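Local coordinates for protein arginase (Glaciozyma antarctica, PDB 5YNL) that probably hydrolyses L-arginine to L-ornithine and urea, as arginases do, working as a cold-adapted enzyme of a psychrophilic yeast, at residues A[324-333]-A[345-356]; A[52-63]-A[141-152]. All coordinates share one frame; numbering follows the deposited sequence.

Interaction 1: residues A[324-333]-A[345-356]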
loop_
_atom_site.group_PDB
_atom_site.type_symbol
_atom_site.label_atom_id
_atom_site.label_comp_id
_atom_site.label_asym_id
_atom_site.label_seq_id
_atom_site.Cartn_x
_atom_site.Cartn_y
_atom_site.Cartn_z
ATOM N N LEU A 324 -3.520 11.147 3.521
ATOM C CA LEU A 324 -2.513 10.094 3.362
ATOM C C LEU A 324 -1.387 10.153 4.424
ATOM O O LEU A 324 -0.729 11.176 4.593
ATOM C CB LEU A 324 -1.919 10.164 1.958
ATOM C CG LEU A 324 -0.858 9.125 1.599
ATOM C CD1 LEU A 324 -1.524 7.788 1.247
ATOM C CD2 LEU A 324 0.002 9.646 0.431
ATOM N N VAL A 325 -1.167 9.049 5.129
ATOM C CA VAL A 325 -0.034 8.977 6.044
ATOM C C VAL A 325 0.978 7.909 5.628
ATOM O O VAL A 325 2.153 8.009 5.965
ATOM C CB VAL A 325 -0.471 8.721 7.493
ATOM C CG1 VAL A 325 -1.269 9.916 8.036
ATOM C CG2 VAL A 325 -1.291 7.428 7.578
ATOM N N SER A 326 0.529 6.903 4.883
ATOM C CA SER A 326 1.416 5.836 4.431
ATOM C C SER A 326 1.164 5.414 3.004
ATOM O O SER A 326 0.012 5.269 2.574
ATOM C CB SER A 326 1.315 4.609 5.328
ATOM O OG SER A 326 2.166 4.742 6.438
ATOM N N LEU A 327 2.265 5.204 2.291
ATOM C CA LEU A 327 2.264 4.828 0.889
ATOM C C LEU A 327 3.208 3.649 0.681
ATOM O O LEU A 327 4.409 3.746 1.011
ATOM C CB LEU A 327 2.776 6.007 0.056
ATOM C CG LEU A 327 3.104 5.767 -1.419
ATOM C CD1 LEU A 327 1.834 5.400 -2.186
ATOM C CD2 LEU A 327 3.755 6.997 -1.986
ATOM N N ASP A 328 2.678 2.545 0.154
ATOM C CA ASP A 328 3.530 1.464 -0.315
ATOM C C ASP A 328 3.592 1.507 -1.844
ATOM O O ASP A 328 2.554 1.674 -2.511
ATOM C CB ASP A 328 2.970 0.094 0.054
ATOM C CG ASP A 328 2.565 -0.027 1.499
ATOM O OD1 ASP A 328 3.061 0.730 2.369
ATOM O OD2 ASP A 328 1.742 -0.929 1.752
ATOM N N ILE A 329 4.785 1.331 -2.397
ATOM C CA ILE A 329 4.926 1.151 -3.830
ATOM C C ILE A 329 5.586 -0.219 -3.987
ATOM O O ILE A 329 6.810 -0.353 -3.780
ATOM C CB ILE A 329 5.846 2.218 -4.451
ATOM C CG1 ILE A 329 5.377 3.632 -4.100
ATOM C CG2 ILE A 329 5.993 1.996 -5.972
ATOM C CD1 ILE A 329 4.212 4.157 -4.934
ATOM N N MET A 330 4.803 -1.239 -4.331
ATOM C CA MET A 330 5.297 -2.605 -4.241
ATOM C C MET A 330 5.587 -3.233 -5.613
ATOM O O MET A 330 5.117 -2.742 -6.647
ATOM C CB MET A 330 4.274 -3.452 -3.476
ATOM C CG MET A 330 3.936 -2.945 -2.070
ATOM S SD MET A 330 5.227 -3.143 -0.812
ATOM C CE MET A 330 4.238 -3.094 0.684
ATOM N N GLU A 331 6.351 -4.319 -5.613
ATOM C CA GLU A 331 6.631 -5.085 -6.828
ATOM C C GLU A 331 7.126 -4.247 -8.010
ATOM O O GLU A 331 6.720 -4.453 -9.151
ATOM C CB GLU A 331 5.436 -5.964 -7.213
ATOM C CG GLU A 331 5.166 -7.073 -6.197
ATOM C CD GLU A 331 4.155 -8.113 -6.675
ATOM O OE1 GLU A 331 4.185 -8.495 -7.878
ATOM O OE2 GLU A 331 3.340 -8.560 -5.829
ATOM N N ILE A 332 8.034 -3.323 -7.709
ATOM C CA ILE A 332 8.567 -2.373 -8.678
ATOM C C ILE A 332 9.293 -3.062 -9.845
ATOM O O ILE A 332 9.030 -2.746 -11.004
ATOM C CB ILE A 332 9.481 -1.341 -7.979
ATOM C CG1 ILE A 332 8.647 -0.409 -7.093
ATOM C CG2 ILE A 332 10.289 -0.545 -8.995
ATOM C CD1 ILE A 332 9.401 0.149 -5.908
ATOM N N ASN A 333 10.189 -3.995 -9.533
ATOM C CA ASN A 333 10.890 -4.824 -10.533
ATOM C C ASN A 333 11.561 -4.104 -11.708
ATOM O O ASN A 333 10.911 -3.797 -12.701
ATOM C CB ASN A 333 9.996 -5.970 -11.028
ATOM C CG ASN A 333 10.240 -7.258 -10.266
ATOM O OD1 ASN A 333 11.388 -7.619 -9.990
ATOM N ND2 ASN A 333 9.162 -7.950 -9.908
ATOM N N THR A 345 9.582 0.909 -15.165
ATOM C CA THR A 345 8.710 0.735 -14.011
ATOM C C THR A 345 9.364 1.395 -12.777
ATOM O O THR A 345 8.781 1.460 -11.705
ATOM C CB THR A 345 8.397 -0.767 -13.825
ATOM O OG1 THR A 345 7.869 -1.022 -12.516
ATOM C CG2 THR A 345 9.659 -1.573 -14.071
ATOM N N VAL A 346 10.582 1.894 -12.959
ATOM C CA VAL A 346 11.222 2.756 -11.979
ATOM C C VAL A 346 10.694 4.179 -12.140
ATOM O O VAL A 346 10.284 4.812 -11.168
ATOM C CB VAL A 346 12.758 2.736 -12.134
ATOM C CG1 VAL A 346 13.403 3.854 -11.330
ATOM C CG2 VAL A 346 13.305 1.394 -11.709
ATOM N N ASP A 347 10.694 4.676 -13.369
ATOM C CA ASP A 347 10.145 5.992 -13.655
ATOM C C ASP A 347 8.649 6.064 -13.311
ATOM O O ASP A 347 8.147 7.107 -12.892
ATOM C CB ASP A 347 10.360 6.356 -15.125
ATOM C CG ASP A 347 11.829 6.561 -15.476
ATOM O OD1 ASP A 347 12.580 7.089 -14.615
ATOM O OD2 ASP A 347 12.223 6.204 -16.620
ATOM N N VAL A 348 7.941 4.956 -13.489
ATOM C CA VAL A 348 6.529 4.930 -13.146
ATOM C C VAL A 348 6.385 5.046 -11.636
ATOM O O VAL A 348 5.602 5.862 -11.148
ATOM C CB VAL A 348 5.843 3.645 -13.639
ATOM C CG1 VAL A 348 4.549 3.420 -12.921
ATOM C CG2 VAL A 348 5.610 3.710 -15.123
ATOM N N GLY A 349 7.146 4.229 -10.899
ATOM C CA GLY A 349 7.085 4.225 -9.440
ATOM C C GLY A 349 7.408 5.614 -8.927
ATOM O O GLY A 349 6.726 6.147 -8.062
ATOM N N ARG A 350 8.428 6.222 -9.511
ATOM C CA ARG A 350 8.830 7.564 -9.125
ATOM C C ARG A 350 7.722 8.594 -9.319
ATOM O O ARG A 350 7.467 9.426 -8.454
ATOM C CB ARG A 350 10.065 7.990 -9.905
ATOM C CG ARG A 350 10.911 8.910 -9.101
ATOM C CD ARG A 350 12.307 8.995 -9.665
ATOM N NE ARG A 350 12.372 9.996 -10.711
ATOM C CZ ARG A 350 12.912 9.793 -11.899
ATOM N NH1 ARG A 350 13.453 8.614 -12.181
ATOM N NH2 ARG A 350 12.927 10.774 -12.795
ATOM N N SER A 351 7.090 8.533 -10.481
ATOM C CA SER A 351 5.988 9.416 -10.783
ATOM C C SER A 351 4.860 9.276 -9.741
ATOM O O SER A 351 4.369 10.290 -9.265
ATOM C CB SER A 351 5.478 9.166 -12.206
ATOM O OG SER A 351 4.894 10.340 -12.742
ATOM N N LEU A 352 4.489 8.043 -9.373
ATOM C CA LEU A 352 3.373 7.838 -8.459
ATOM C C LEU A 352 3.739 8.345 -7.061
ATOM O O LEU A 352 2.871 8.859 -6.327
ATOM C CB LEU A 352 2.948 6.370 -8.367
ATOM C CG LEU A 352 2.501 5.574 -9.603
ATOM C CD1 LEU A 352 2.343 4.072 -9.237
ATOM C CD2 LEU A 352 1.162 6.123 -10.185
ATOM N N VAL A 353 5.011 8.197 -6.678
ATOM C CA VAL A 353 5.437 8.687 -5.369
ATOM C C VAL A 353 5.263 10.204 -5.324
ATOM O O VAL A 353 4.568 10.709 -4.452
ATOM C CB VAL A 353 6.909 8.287 -5.007
ATOM C CG1 VAL A 353 7.381 9.042 -3.786
ATOM C CG2 VAL A 353 7.014 6.779 -4.748
ATOM N N ARG A 354 5.874 10.912 -6.282
ATOM C CA ARG A 354 5.827 12.378 -6.329
ATOM C C ARG A 354 4.396 12.847 -6.230
ATOM O O ARG A 354 4.078 13.769 -5.487
ATOM C CB ARG A 354 6.431 12.911 -7.634
ATOM C CG ARG A 354 7.912 12.608 -7.812
ATOM C CD ARG A 354 8.547 13.524 -8.857
ATOM N NE ARG A 354 7.905 13.458 -10.173
ATOM C CZ ARG A 354 8.268 12.631 -11.156
ATOM N NH1 ARG A 354 9.264 11.774 -10.983
ATOM N NH2 ARG A 354 7.625 12.654 -12.312
ATOM N N CYS A 355 3.557 12.177 -6.995
ATOM C CA CYS A 355 2.165 12.462 -7.129
ATOM C C CYS A 355 1.426 12.260 -5.816
ATOM O O CYS A 355 0.641 13.109 -5.378
ATOM C CB CYS A 355 1.629 11.475 -8.147
ATOM S SG CYS A 355 0.097 11.961 -8.776
ATOM N N ALA A 356 1.686 11.119 -5.188
ATOM C CA ALA A 356 1.016 10.767 -3.951
ATOM C C ALA A 356 1.384 11.761 -2.871
ATOM O O ALA A 356 0.586 12.007 -1.965
ATOM C CB ALA A 356 1.373 9.339 -3.512
#
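The flat carbonyl group of Ile332 meets Thr345: OG1 of Thr345 lies in the carbonyl plane and donates to Ile332 O at 2.6 Å, with a C=O...donor angle of 145°. That hydroxyl stands opposite the backbone N of Thr345 (chi1 164°), which carries it to the loop that follows the strand. In the three-layer alpha/beta fold of arginases, strand 324-330 is an inner strand of the parallel sheet, and helix 345-356 runs back along it. On the outer side of the helix, the guanidinium of Arg354, modelled in two conformers and so less certain, has Ser351 CA over one face and Arg350 NE at its edge in plane. Arg350 NE forms a salt bridge with Asp89, as does Arg354 NH1 in the conformer given. Arg350 NH1 also pairs with Asp347 OD1 at 3.0 Å.

The antiparallel sense follows from the 171° between the directions of strand and helix, and the axes approach to 9.8 Å. Apolar branches fill the interval. Ile329 turns its CG1 branch onto Val353, whose CG2 comes within 3.6 Å of Ile329 CG1, the two side chains lying askew to one another. The other branch, Ile329 CG2, reaches the backbone of Gly349, 4.3 Å from its CA. Ile332 CG2 lies 3.7 Å from Thr345 O.

Neighbouring helices close the flanks, with Leu352 resting on Cys315 of helix 308-320 and Ile332 on Leu81 of helix 77-83. Toward the start of the strand, Leu327 grips the last turn with both methyls: CD2 lies 3.7 Å from Ala356 CB, and CD1 is a little farther from that same atom. Leu324 CD2 touches the backbone instead, 3.4 Å from Ala356 O.

Interaction 2: residues A[52-63]-A[141-152]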
loop_
_atom_site.group_PDB
_atom_site.type_symbol
_atom_site.label_atom_id
_atom_site.label_comp_id
_atom_site.label_asym_id
_atom_site.label_seq_id
_atom_site.Cartn_x
_atom_site.Cartn_y
_atom_site.Cartn_z
ATOM N N LEU A 52 0.105 14.856 9.892
ATOM C CA LEU A 52 1.562 14.971 9.709
ATOM C C LEU A 52 2.264 16.012 10.586
ATOM O O LEU A 52 1.629 16.906 11.136
ATOM C CB LEU A 52 1.903 15.240 8.235
ATOM C CG LEU A 52 2.266 14.039 7.365
ATOM C CD1 LEU A 52 1.811 12.750 8.005
ATOM C CD2 LEU A 52 1.647 14.173 5.982
ATOM N N ALA A 53 3.585 15.881 10.695
ATOM C CA ALA A 53 4.414 16.803 11.477
ATOM C C ALA A 53 4.703 18.087 10.704
ATOM O O ALA A 53 5.028 18.044 9.498
ATOM C CB ALA A 53 5.715 16.137 11.896
ATOM N N THR A 54 4.601 19.208 11.429
ATOM C CA THR A 54 4.659 20.560 10.874
ATOM C C THR A 54 5.910 20.851 10.053
ATOM O O THR A 54 5.858 21.674 9.138
ATOM C CB THR A 54 4.491 21.633 11.960
ATOM N N PRO A 55 7.056 20.240 10.415
ATOM C CA PRO A 55 8.080 20.134 9.360
ATOM C C PRO A 55 7.932 18.845 8.505
ATOM O O PRO A 55 8.386 17.772 8.923
ATOM C CB PRO A 55 9.408 20.173 10.139
ATOM C CG PRO A 55 9.059 19.807 11.545
ATOM C CD PRO A 55 7.628 20.178 11.776
ATOM N N ARG A 56 7.311 18.962 7.327
ATOM C CA ARG A 56 6.920 17.793 6.506
ATOM C C ARG A 56 8.033 16.768 6.200
ATOM O O ARG A 56 9.025 17.078 5.521
ATOM C CB ARG A 56 6.270 18.234 5.180
ATOM C CG ARG A 56 4.838 18.759 5.288
ATOM C CD ARG A 56 3.988 17.921 6.242
ATOM N NE ARG A 56 2.572 18.301 6.237
ATOM C CZ ARG A 56 2.072 19.376 6.841
ATOM N NH1 ARG A 56 2.870 20.212 7.488
ATOM N NH2 ARG A 56 0.773 19.624 6.781
ATOM N N THR A 57 7.850 15.537 6.666
ATOM C CA THR A 57 8.912 14.561 6.514
ATOM C C THR A 57 8.449 13.279 5.868
ATOM O O THR A 57 7.450 12.685 6.285
ATOM C CB THR A 57 9.591 14.252 7.844
ATOM O OG1 THR A 57 9.852 15.481 8.536
ATOM C CG2 THR A 57 10.911 13.509 7.598
ATOM N N ALA A 58 9.185 12.867 4.833
ATOM C CA ALA A 58 8.911 11.622 4.119
ATOM C C ALA A 58 9.814 10.536 4.686
ATOM O O ALA A 58 11.033 10.652 4.614
ATOM C CB ALA A 58 9.156 11.784 2.600
ATOM N N GLY A 59 9.221 9.497 5.266
ATOM C CA GLY A 59 9.995 8.362 5.731
ATOM C C GLY A 59 10.169 7.386 4.587
ATOM O O GLY A 59 9.217 7.095 3.847
ATOM N N ILE A 60 11.379 6.877 4.420
ATOM C CA ILE A 60 11.622 5.960 3.324
ATOM C C ILE A 60 12.127 4.625 3.845
ATOM O O ILE A 60 13.185 4.562 4.488
ATOM C CB ILE A 60 12.601 6.565 2.288
ATOM C CG1 ILE A 60 11.914 7.710 1.535
ATOM C CG2 ILE A 60 13.075 5.500 1.302
ATOM C CD1 ILE A 60 12.776 8.360 0.508
ATOM N N VAL A 61 11.360 3.561 3.594
ATOM C CA VAL A 61 11.840 2.223 3.937
ATOM C C VAL A 61 11.783 1.292 2.725
ATOM O O VAL A 61 10.716 1.043 2.153
ATOM C CB VAL A 61 11.186 1.612 5.247
ATOM C CG1 VAL A 61 10.501 2.690 6.112
ATOM C CG2 VAL A 61 10.233 0.478 4.945
ATOM N N GLY A 62 12.956 0.824 2.302
ATOM C CA GLY A 62 13.025 -0.104 1.192
ATOM C C GLY A 62 13.201 -1.516 1.701
ATOM O O GLY A 62 13.947 -1.746 2.655
ATOM N N CYS A 63 12.504 -2.459 1.079
ATOM C CA CYS A 63 12.697 -3.874 1.368
ATOM C C CYS A 63 12.649 -4.718 0.093
ATOM O O CYS A 63 11.574 -4.951 -0.469
ATOM C CB CYS A 63 11.663 -4.372 2.372
ATOM S SG CYS A 63 11.537 -6.185 2.418
ATOM N N HIS A 141 9.062 5.625 11.663
ATOM C CA HIS A 141 8.655 6.766 10.852
ATOM C C HIS A 141 7.227 7.226 11.184
ATOM O O HIS A 141 6.992 8.417 11.372
ATOM C CB HIS A 141 8.806 6.441 9.362
ATOM C CG HIS A 141 10.225 6.201 8.945
ATOM N ND1 HIS A 141 11.062 7.217 8.546
ATOM C CD2 HIS A 141 10.956 5.062 8.887
ATOM C CE1 HIS A 141 12.250 6.714 8.241
ATOM N NE2 HIS A 141 12.210 5.411 8.442
ATOM N N ALA A 142 6.284 6.286 11.251
ATOM C CA ALA A 142 4.895 6.602 11.601
ATOM C C ALA A 142 4.761 7.347 12.942
ATOM O O ALA A 142 4.087 8.376 13.038
ATOM C CB ALA A 142 4.051 5.336 11.622
ATOM N N SER A 143 5.404 6.831 13.982
ATOM C CA SER A 143 5.309 7.442 15.312
ATOM C C SER A 143 5.979 8.817 15.420
ATOM O O SER A 143 6.237 9.292 16.522
ATOM C CB SER A 143 5.930 6.515 16.347
ATOM O OG SER A 143 7.324 6.409 16.123
ATOM N N LYS A 144 6.253 9.458 14.290
ATOM C CA LYS A 144 6.974 10.725 14.287
ATOM C C LYS A 144 6.316 11.794 13.414
ATOM O O LYS A 144 6.855 12.890 13.262
ATOM C CB LYS A 144 8.420 10.500 13.837
ATOM C CG LYS A 144 9.254 9.741 14.843
ATOM C CD LYS A 144 10.592 9.298 14.260
ATOM C CE LYS A 144 11.486 10.469 13.922
ATOM N NZ LYS A 144 12.935 10.122 14.084
ATOM N N GLY A 145 5.162 11.476 12.839
ATOM C CA GLY A 145 4.478 12.408 11.955
ATOM C C GLY A 145 4.969 12.332 10.517
ATOM O O GLY A 145 4.610 13.145 9.655
ATOM N N GLN A 146 5.813 11.350 10.237
ATOM C CA GLN A 146 6.297 11.202 8.878
ATOM C C GLN A 146 5.237 10.549 8.000
ATOM O O GLN A 146 4.313 9.902 8.498
ATOM C CB GLN A 146 7.584 10.387 8.862
ATOM C CG GLN A 146 8.703 11.026 9.638
ATOM C CD GLN A 146 10.022 10.362 9.360
ATOM O OE1 GLN A 146 10.069 9.284 8.781
ATOM N NE2 GLN A 146 11.105 11.004 9.766
ATOM N N LEU A 147 5.353 10.743 6.692
ATOM C CA LEU A 147 4.583 9.937 5.750
ATOM C C LEU A 147 5.554 8.836 5.336
ATOM O O LEU A 147 6.589 9.139 4.760
ATOM C CB LEU A 147 4.171 10.785 4.540
ATOM C CG LEU A 147 2.973 10.360 3.682
ATOM C CD1 LEU A 147 2.594 11.502 2.761
ATOM C CD2 LEU A 147 3.297 9.100 2.882
ATOM N N THR A 148 5.265 7.581 5.673
ATOM C CA THR A 148 6.202 6.485 5.395
ATOM C C THR A 148 5.996 5.922 3.987
ATOM O O THR A 148 4.947 5.324 3.680
ATOM C CB THR A 148 6.051 5.351 6.400
ATOM O OG1 THR A 148 5.972 5.908 7.721
ATOM C CG2 THR A 148 7.219 4.377 6.294
ATOM N N VAL A 149 6.990 6.121 3.133
ATOM C CA VAL A 149 6.965 5.570 1.786
ATOM C C VAL A 149 7.676 4.220 1.820
ATOM O O VAL A 149 8.902 4.172 1.958
ATOM C CB VAL A 149 7.657 6.517 0.761
ATOM C CG1 VAL A 149 7.601 5.933 -0.649
ATOM C CG2 VAL A 149 7.013 7.915 0.788
ATOM N N THR A 150 6.923 3.122 1.720
ATOM C CA THR A 150 7.572 1.813 1.656
ATOM C C THR A 150 7.766 1.389 0.212
ATOM O O THR A 150 6.791 1.250 -0.565
ATOM C CB THR A 150 6.852 0.705 2.429
ATOM O OG1 THR A 150 6.487 1.178 3.729
ATOM C CG2 THR A 150 7.776 -0.491 2.586
ATOM N N LEU A 151 9.040 1.211 -0.139
ATOM C CA LEU A 151 9.429 0.802 -1.473
ATOM C C LEU A 151 9.649 -0.684 -1.405
ATOM O O LEU A 151 10.600 -1.163 -0.772
ATOM C CB LEU A 151 10.709 1.513 -1.913
ATOM C CG LEU A 151 10.535 3.022 -2.036
ATOM C CD1 LEU A 151 11.792 3.682 -2.615
ATOM C CD2 LEU A 151 9.283 3.350 -2.870
ATOM N N GLY A 152 8.769 -1.431 -2.055
ATOM C CA GLY A 152 8.854 -2.856 -1.892
ATOM C C GLY A 152 9.221 -3.711 -3.082
ATOM O O GLY A 152 9.222 -3.305 -4.268
HETATM O O HOH W 1 15.079 4.365 7.391
#
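The imidazole of His141 lies against the strand backbone, with Gly59 C and Ile60 N over one of its faces and Gly59 CA 3.2 Å from ND1. Gln146 comes from the same side of the sheet. Its extended chain places OE1 also 3.2 Å from Gly59 CA, and the ND1 to OE1 hydrogen bond is modelled so short that its length is doubtful. With these two groups where they are modelled, a CB on Gly59 would collide with both. The amide NE2 of Gln146 is held by Asp98, and Thr57, its side chain slanting across that of Gln146, brings CG2 to 3.3 Å from NE2.

Val61 passes His141 in the opposite sense. With chi1 at -17°, CG1 is nearly eclipsed with the backbone N; CG1 faces His141 CD2 and Thr148 CG2, both at 3.7 Å, while CG2 meets Thr150 CG2 at 3.5 Å. With an alanine at His141, Gln146 OE1 would probably lose its ND1 partner, and a gap would be likely to open beside Gly59 and Val61 CG1.

Thr57, Val61, Thr148 and Thr150 belong to two neighbouring parallel strands of the arginase alpha/beta sheet, 57-63 and 147-152, whose directions diverge by 27°, while His141 sits at the end of helix 124-142. Backbone bonds alternate between the strands from Leu147 N to Thr57 O through Cys63 N to Leu151 O. Helix 124-142 covers the face carrying Val61, Cys63 and Thr150, and helix 86-92 packs on Ala58, Ile60 and Leu151 of the other. Before the strands, Gly145 O accepts Ala53 N at 3.1 Å, 162° at the hydrogen; a side chain on Gly145 would strike Ala53 CB. Beyond the imidazole, a water lies in the ring plane, 3.2 Å from His141 NE2, and makes a weak bond to Ile60 O.

Interaction 2 closes before interaction 1 opens along the chain, yet their centres lie only about 13 Å apart because strands 147-152 and 324-330 are neighbours in the parallel sheet. Strands 57-63, 147-152 and 324-330 are consecutive there, so interaction 2 joins the first two of these and interaction 1 lays a helix on strand 324-330. Two probable hydrogen bonds weld them: Leu327 O to Thr150 N and Ile329 N to Thr150 O, each 2.7 Å. Asp328 OD1 and Thr150 OG1 both bond Thr161 OG1 of helix 158-168. A strand late in the chain thus lies beside two that come early, in one sheet.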